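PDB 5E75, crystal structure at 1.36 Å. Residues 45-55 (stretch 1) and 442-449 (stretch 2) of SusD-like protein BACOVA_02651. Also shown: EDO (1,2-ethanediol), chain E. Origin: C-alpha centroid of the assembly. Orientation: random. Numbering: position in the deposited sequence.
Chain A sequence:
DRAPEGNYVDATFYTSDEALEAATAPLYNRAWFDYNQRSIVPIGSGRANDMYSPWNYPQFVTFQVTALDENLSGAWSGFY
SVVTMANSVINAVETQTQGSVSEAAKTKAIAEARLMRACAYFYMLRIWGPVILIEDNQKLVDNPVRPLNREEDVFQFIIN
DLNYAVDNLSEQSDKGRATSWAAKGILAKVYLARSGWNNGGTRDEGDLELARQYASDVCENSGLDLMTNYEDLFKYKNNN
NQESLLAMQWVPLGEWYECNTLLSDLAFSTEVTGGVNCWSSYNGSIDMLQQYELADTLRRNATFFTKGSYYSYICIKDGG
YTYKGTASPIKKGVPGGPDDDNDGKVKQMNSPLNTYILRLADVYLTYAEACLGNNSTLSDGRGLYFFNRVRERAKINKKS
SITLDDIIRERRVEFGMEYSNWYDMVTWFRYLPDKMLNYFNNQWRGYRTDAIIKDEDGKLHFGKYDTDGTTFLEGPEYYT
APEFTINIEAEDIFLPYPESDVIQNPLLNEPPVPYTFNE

Stretch 1, residues 45-55: SGRANDMYSPW
Stretch 2 442-449: NQWRGYRT

The contact between residues 45-55 and 442-449 illustrates how backbone carbonyls in the turn leaving a helix, here Arg-47 O and Ala-48 O, can be hydrogen-bonded by side chains from a segment distant in sequence, here Arg-445 and Gln-443, with packing against Tyr-52 and Pro-54 extending the junction. Stretch 1 enters as a helix, and Asn-49 is the first residue to leave helical phi/psi; its positive phi (64/35) and the bonds Asp-50 N to Ser-45 O (3.0 Å) and Asn-49 N to Gly-46 O (2.8 Å) form a Schellman motif. Stretch 2 has no regular helix or strand, and a type II turn runs from Trp-444 to Tyr-447, closed by Tyr-447 N to Trp-444 O (3.1 Å). The register places Asn-49 CA 6.7 Å from Arg-445 CA and Tyr-52 CA 7.0 Å from Gly-446 CA.

Arg-445 (chi1 m, chi2 and chi3 t, chi4 -87°) forks onto one acceptor: its NH1 and NH2 donate to Arg-47 O at 2.8 and 2.9 Å. Gln-443 (m, t, -83°) braces that guanidinium, its OE1 accepting from Arg-445 NE at 3.0 Å and Arg-445 NH2 at 2.9 Å, while its NE2 donates to Ala-48 O at 3.2 Å. Asn-49 (chi1 t, chi2 35°) lays CB over a guanidinium face. Its ND2 lies 3.4 Å from Gln-443 O at a poor angle for hydrogen bonding; instead, water 2 accepts from Asn-49 ND2 (3.2 Å) and donates to Gln-443 O (2.9 Å). Water 1 likewise links Asn-49 OD1 (2.8 Å) to Gly-446 N (2.9 Å).

Beyond, in extended chain, Tyr-52 (chi1 t, chi2 77°) points toward stretch 2. Gly-446 (91/-14) sets CA 4.0 Å from the Tyr-52 ring centroid, 18° off the normal, a CH-pi contact. Arg-448 (p, t, t, 96°) brings CD to the ring edge, 3.7 Å from Tyr-52 CE2, and Pro-54 CG covers a face of its guanidinium, 3.7 Å from Arg-448 CZ.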

ATOM      1  N   SER A  45       3.361  -4.105   4.114  1.00  8.35           N
ATOM      2  CA  SER A  45       3.293  -5.508   3.689  1.00  7.77           C
ATOM      3  C   SER A  45       3.696  -6.508   4.777  1.00  7.92           C
ATOM      4  O   SER A  45       2.996  -7.495   5.006  1.00  8.79           O
ATOM      5  CB  SER A  45       4.123  -5.749   2.421  1.00  8.66           C
ATOM      6  OG  SER A  45       3.390  -5.398   1.264  1.00  8.90           O
ATOM      7  N   GLY A  46       4.818  -6.260   5.445  1.00  8.82           N
ATOM      8  CA  GLY A  46       5.275  -7.186   6.472  1.00  9.33           C
ATOM      9  C   GLY A  46       4.242  -7.381   7.568  1.00  9.30           C
ATOM     10  O   GLY A  46       3.919  -8.495   7.969  1.00  9.32           O
ATOM     11  N   ARG A  47       3.694  -6.281   8.057  1.00  8.56           N
ATOM     12  CA  ARG A  47       2.791  -6.347   9.190  1.00  9.39           C
ATOM     13  C   ARG A  47       1.483  -7.057   8.838  1.00  8.80           C
ATOM     14  O   ARG A  47       0.833  -7.618   9.711  1.00  9.49           O
ATOM     15  CB  ARG A  47       2.520  -4.946   9.729  1.00  9.33           C
ATOM     16  CG  ARG A  47       1.929  -4.928  11.137  1.00 12.42           C
ATOM     17  CD  ARG A  47       2.228  -3.611  11.765  1.00 14.58           C
ATOM     18  NE  ARG A  47       1.656  -3.420  13.091  1.00 12.89           N
ATOM     19  CZ  ARG A  47       2.180  -3.864  14.226  1.00 12.91           C
ATOM     20  NH1 ARG A  47       3.279  -4.605  14.219  1.00 12.63           N
ATOM     21  NH2 ARG A  47       1.598  -3.557  15.372  1.00 11.20           N
ATOM     22  N   ALA A  48       1.132  -7.090   7.554  1.00  8.24           N
ATOM     23  CA  ALA A  48      -0.016  -7.854   7.069  1.00  8.40           C
ATOM     24  C   ALA A  48       0.292  -9.340   6.918  1.00  8.18           C
ATOM     25  O   ALA A  48      -0.596 -10.119   6.604  1.00  9.04           O
ATOM     26  CB  ALA A  48      -0.477  -7.317   5.718  1.00  9.57           C
ATOM     27  N   ASN A  49       1.550  -9.715   7.122  1.00  8.51           N
ATOM     28  CA  ASN A  49       2.052 -11.051   6.805  1.00  8.92           C
ATOM     29  C   ASN A  49       2.006 -11.364   5.309  1.00  8.49           C
ATOM     30  O   ASN A  49       1.802 -12.505   4.901  1.00  8.59           O
ATOM     31  CB  ASN A  49       1.354 -12.159   7.617  1.00  9.59           C
ATOM     32  CG  ASN A  49       2.189 -13.422   7.712  1.00  9.51           C
ATOM     33  OD1 ASN A  49       3.414 -13.357   7.782  1.00 10.31           O
ATOM     34  ND2 ASN A  49       1.532 -14.572   7.745  1.00  9.70           N
ATOM     35  N   ASP A  50       2.242 -10.364   4.472  1.00  8.43           N
ATOM     36  CA  ASP A  50       2.436 -10.644   3.045  1.00  8.44           C
ATOM     37  C   ASP A  50       3.678 -11.521   2.899  1.00  9.06           C
ATOM     38  O   ASP A  50       3.713 -12.446   2.085  1.00  8.72           O
ATOM     39  CB  ASP A  50       2.690  -9.363   2.238  1.00  8.28           C
ATOM     40  CG  ASP A  50       1.436  -8.544   1.928  1.00  8.81           C
ATOM     41  OD1 ASP A  50       0.327  -8.811   2.408  1.00  9.03           O
ATOM     42  OD2 ASP A  50       1.593  -7.546   1.189  1.00  8.88           O
ATOM     43  N   MET A  51       4.711 -11.197   3.670  1.00  8.46           N
ATOM     44  CA  MET A  51       6.017 -11.849   3.558  1.00  8.94           C
ATOM     45  C   MET A  51       6.742 -11.755   4.900  1.00  9.92           C
ATOM     46  O   MET A  51       6.334 -11.004   5.803  1.00 10.07           O
ATOM     47  CB  MET A  51       6.837 -11.224   2.410  1.00  9.55           C
ATOM     48  CG  MET A  51       7.569  -9.921   2.750  1.00  8.89           C
ATOM     49  SD  MET A  51       6.497  -8.554   3.162  1.00 10.26           S
ATOM     50  CE  MET A  51       7.709  -7.396   3.690  1.00 12.84           C
ATOM     51  N   TYR A  52       7.812 -12.528   5.030  1.00 11.01           N
ATOM     52  CA  TYR A  52       8.566 -12.618   6.270  1.00  9.55           C
ATOM     53  C   TYR A  52      10.030 -12.897   5.994  1.00 10.58           C
ATOM     54  O   TYR A  52      10.372 -13.618   5.062  1.00 11.13           O
ATOM     55  CB  TYR A  52       7.993 -13.753   7.135  1.00 11.00           C
ATOM     56  CG  TYR A  52       8.716 -14.006   8.446  1.00 11.84           C
ATOM     57  CD1 TYR A  52       8.531 -13.172   9.538  1.00 14.30           C
ATOM     58  CD2 TYR A  52       9.549 -15.102   8.603  1.00 13.16           C
ATOM     59  CE1 TYR A  52       9.175 -13.405  10.739  1.00 14.55           C
ATOM     60  CE2 TYR A  52      10.206 -15.331   9.805  1.00 15.19           C
ATOM     61  CZ  TYR A  52      10.002 -14.494  10.860  1.00 14.59           C
ATOM     62  OH  TYR A  52      10.655 -14.726  12.058  1.00 19.47           O
ATOM     63  N   SER A  53      10.878 -12.294   6.816  1.00 10.97           N
ATOM     64  CA  SER A  53      12.284 -12.672   6.922  1.00 12.11           C
ATOM     65  C   SER A  53      12.639 -12.734   8.391  1.00 11.58           C
ATOM     66  O   SER A  53      12.325 -11.809   9.135  1.00 11.96           O
ATOM     67  CB  SER A  53      13.178 -11.619   6.279  1.00 12.04           C
ATOM     68  OG  SER A  53      14.539 -11.840   6.673  1.00 13.87           O
ATOM     69  N   PRO A  54      13.345 -13.790   8.815  1.00 13.15           N
ATOM     70  CA  PRO A  54      13.761 -13.855  10.216  1.00 13.28           C
ATOM     71  C   PRO A  54      14.801 -12.806  10.585  1.00 13.25           C
ATOM     72  O   PRO A  54      14.994 -12.544  11.771  1.00 14.50           O
ATOM     73  CB  PRO A  54      14.355 -15.263  10.347  1.00 17.26           C
ATOM     74  CG  PRO A  54      14.732 -15.657   8.977  1.00 20.28           C
ATOM     75  CD  PRO A  54      13.751 -14.988   8.057  1.00 17.13           C
ATOM     76  N   TRP A  55      15.421 -12.185   9.588  1.00 12.34           N
ATOM     77  CA  TRP A  55      16.496 -11.226   9.847  1.00 12.32           C
ATOM     78  C   TRP A  55      16.137  -9.780   9.535  1.00 17.23           C
ATOM     79  O   TRP A  55      16.756  -8.867  10.076  1.00 22.74           O
ATOM     80  CB  TRP A  55      17.762 -11.639   9.100  1.00 14.24           C
ATOM     81  CG  TRP A  55      18.202 -13.027   9.479  1.00 13.65           C
ATOM     82  CD1 TRP A  55      18.674 -13.432  10.690  1.00 13.74           C
ATOM     83  CD2 TRP A  55      18.173 -14.186   8.649  1.00 16.71           C
ATOM     84  NE1 TRP A  55      18.953 -14.777  10.665  1.00 14.48           N
ATOM     85  CE2 TRP A  55      18.654 -15.265   9.421  1.00 17.16           C
ATOM     86  CE3 TRP A  55      17.784 -14.420   7.325  1.00 24.46           C
ATOM     87  CZ2 TRP A  55      18.764 -16.556   8.912  1.00 19.94           C
ATOM     88  CZ3 TRP A  55      17.893 -15.702   6.820  1.00 27.81           C
ATOM     89  CH2 TRP A  55      18.378 -16.755   7.613  1.00 30.50           C
ATOM     90  N   ASN A 442      -4.343 -16.550  13.749  1.00 10.96           N
ATOM     91  CA  ASN A 442      -4.417 -17.748  12.933  1.00 11.44           C
ATOM     92  C   ASN A 442      -3.666 -17.657  11.622  1.00 10.21           C
ATOM     93  O   ASN A 442      -3.829 -18.508  10.759  1.00 13.08           O
ATOM     94  CB  ASN A 442      -5.881 -18.139  12.718  1.00 13.95           C
ATOM     95  CG  ASN A 442      -6.436 -18.917  13.896  1.00 16.89           C
ATOM     96  OD1 ASN A 442      -6.166 -20.110  14.038  1.00 26.06           O
ATOM     97  ND2 ASN A 442      -7.160 -18.243  14.774  1.00 20.94           N
ATOM     98  N   GLN A 443      -2.782 -16.668  11.509  1.00 11.61           N
ATOM     99  CA  GLN A 443      -1.978 -16.480  10.301  1.00 10.69           C
ATOM    100  C   GLN A 443      -0.630 -17.199  10.368  1.00 11.52           C
ATOM    101  O   GLN A 443       0.146 -17.144   9.435  1.00 12.22           O
ATOM    102  CB  GLN A 443      -1.759 -14.990  10.036  1.00  9.90           C
ATOM    103  CG  GLN A 443      -2.964 -14.287   9.456  1.00  9.86           C
ATOM    104  CD  GLN A 443      -2.673 -12.830   9.176  1.00 10.05           C
ATOM    105  OE1 GLN A 443      -2.751 -11.985  10.065  1.00  9.65           O
ATOM    106  NE2 GLN A 443      -2.308 -12.528   7.940  1.00 10.11           N
ATOM    107  N   TRP A 444      -0.350 -17.854  11.487  1.00 11.81           N
ATOM    108  CA  TRP A 444       0.921 -18.572  11.674  1.00 13.71           C
ATOM    109  C   TRP A 444       2.104 -17.635  11.443  1.00 11.21           C
ATOM    110  O   TRP A 444       3.079 -17.982  10.776  1.00 11.60           O
ATOM    111  CB  TRP A 444       1.028 -19.792  10.747  1.00 14.91           C
ATOM    112  CG  TRP A 444       0.075 -20.920  11.069  1.00 18.17           C
ATOM    113  CD1 TRP A 444      -1.283 -20.854  11.135  1.00 20.65           C
ATOM    114  CD2 TRP A 444       0.425 -22.286  11.334  1.00 21.31           C
ATOM    115  NE1 TRP A 444      -1.805 -22.096  11.426  1.00 22.48           N
ATOM    116  CE2 TRP A 444      -0.775 -22.985  11.558  1.00 21.02           C
ATOM    117  CE3 TRP A 444       1.637 -22.979  11.408  1.00 19.29           C
ATOM    118  CZ2 TRP A 444      -0.797 -24.351  11.848  1.00 22.12           C
ATOM    119  CZ3 TRP A 444       1.607 -24.340  11.699  1.00 22.80           C
ATOM    120  CH2 TRP A 444       0.400 -25.002  11.916  1.00 22.57           C
ATOM    121  N   ARG A 445       1.995 -16.434  11.985  1.00 11.94           N
ATOM    122  CA  ARG A 445       3.023 -15.428  11.788  1.00 12.64           C
ATOM    123  C   ARG A 445       4.355 -15.876  12.382  1.00 13.12           C
ATOM    124  O   ARG A 445       4.423 -16.330  13.521  1.00 14.00           O
ATOM    125  CB  ARG A 445       2.581 -14.100  12.407  1.00 12.10           C
ATOM    126  CG  ARG A 445       1.493 -13.400  11.621  1.00 10.67           C
ATOM    127  CD  ARG A 445       0.721 -12.418  12.480  1.00  9.91           C
ATOM    128  NE  ARG A 445      -0.222 -11.621  11.683  1.00  9.88           N
ATOM    129  CZ  ARG A 445       0.082 -10.478  11.061  1.00  9.25           C
ATOM    130  NH1 ARG A 445       1.302  -9.968  11.163  1.00 10.30           N
ATOM    131  NH2 ARG A 445      -0.860  -9.838  10.378  1.00  9.45           N
ATOM    132  N   GLY A 446       5.410 -15.751  11.585  1.00 12.60           N
ATOM    133  CA  GLY A 446       6.747 -16.140  12.017  1.00 13.62           C
ATOM    134  C   GLY A 446       7.108 -17.581  11.700  1.00 13.63           C
ATOM    135  O   GLY A 446       8.281 -17.942  11.791  1.00 14.58           O
ATOM    136  N   TYR A 447       6.120 -18.397  11.351  1.00 12.92           N
ATOM    137  CA  TYR A 447       6.399 -19.735  10.835  1.00 13.24           C
ATOM    138  C   TYR A 447       6.808 -19.618   9.381  1.00 18.07           C
ATOM    139  O   TYR A 447       6.202 -18.877   8.615  1.00 22.67           O
ATOM    140  CB  TYR A 447       5.173 -20.636  10.911  1.00 13.37           C
ATOM    141  CG  TYR A 447       4.847 -21.161  12.275  1.00 16.66           C
ATOM    142  CD1 TYR A 447       4.234 -20.359  13.221  1.00 19.56           C
ATOM    143  CD2 TYR A 447       5.134 -22.478  12.608  1.00 20.33           C
ATOM    144  CE1 TYR A 447       3.929 -20.853  14.481  1.00 26.32           C
ATOM    145  CE2 TYR A 447       4.830 -22.978  13.849  1.00 24.65           C
ATOM    146  CZ  TYR A 447       4.236 -22.164  14.784  1.00 30.88           C
ATOM    147  OH  TYR A 447       3.931 -22.682  16.020  1.00 30.17           O
ATOM    148  N   ARG A 448       7.838 -20.353   9.005  1.00 16.08           N
ATOM    149  CA  ARG A 448       8.337 -20.368   7.637  1.00 15.86           C
ATOM    150  C   ARG A 448       8.811 -21.794   7.431  1.00 17.27           C
ATOM    151  O   ARG A 448       8.781 -22.594   8.364  1.00 16.34           O
ATOM    152  CB  ARG A 448       9.477 -19.366   7.463  1.00 21.50           C
ATOM    153  CG  ARG A 448      10.617 -19.616   8.426  1.00 23.79           C
ATOM    154  CD  ARG A 448      11.585 -18.475   8.495  1.00 32.51           C
ATOM    155  NE  ARG A 448      12.458 -18.575   9.664  1.00 31.88           N
ATOM    156  CZ  ARG A 448      13.682 -19.102   9.655  1.00 40.53           C
ATOM    157  NH1 ARG A 448      14.200 -19.597   8.536  1.00 34.78           N
ATOM    158  NH2 ARG A 448      14.393 -19.133  10.776  1.00 38.20           N
ATOM    159  N   THR A 449       9.227 -22.136   6.222  1.00 13.64           N
ATOM    160  CA  THR A 449       9.596 -23.522   5.962  1.00 14.18           C
ATOM    161  C   THR A 449      10.640 -23.578   4.858  1.00 14.99           C
ATOM    162  O   THR A 449      10.699 -22.694   4.011  1.00 15.21           O
ATOM    163  CB  THR A 449       8.346 -24.357   5.659  1.00 14.91           C
ATOM    164  OG1 THR A 449       8.591 -25.731   5.991  1.00 15.71           O
ATOM    165  CG2 THR A 449       7.890 -24.224   4.210  1.00 14.49           C
TER
HETATM  166  C1  EDO E 604       9.122  -9.062   7.210  1.00 17.32           C
HETATM  167  O1  EDO E 604       9.932  -9.807   8.169  1.00 13.51           O
HETATM  168  C2  EDO E 604       9.227  -7.533   7.313  1.00 17.74           C
HETATM  169  O2  EDO E 604       8.389  -7.032   8.349  1.00 17.08           O
HETATM  170  O   HOH W   1       5.076 -15.375   8.719  1.00 12.72           O
HETATM  171  O   HOH W   2       2.523 -17.567   7.745  1.00 13.69           O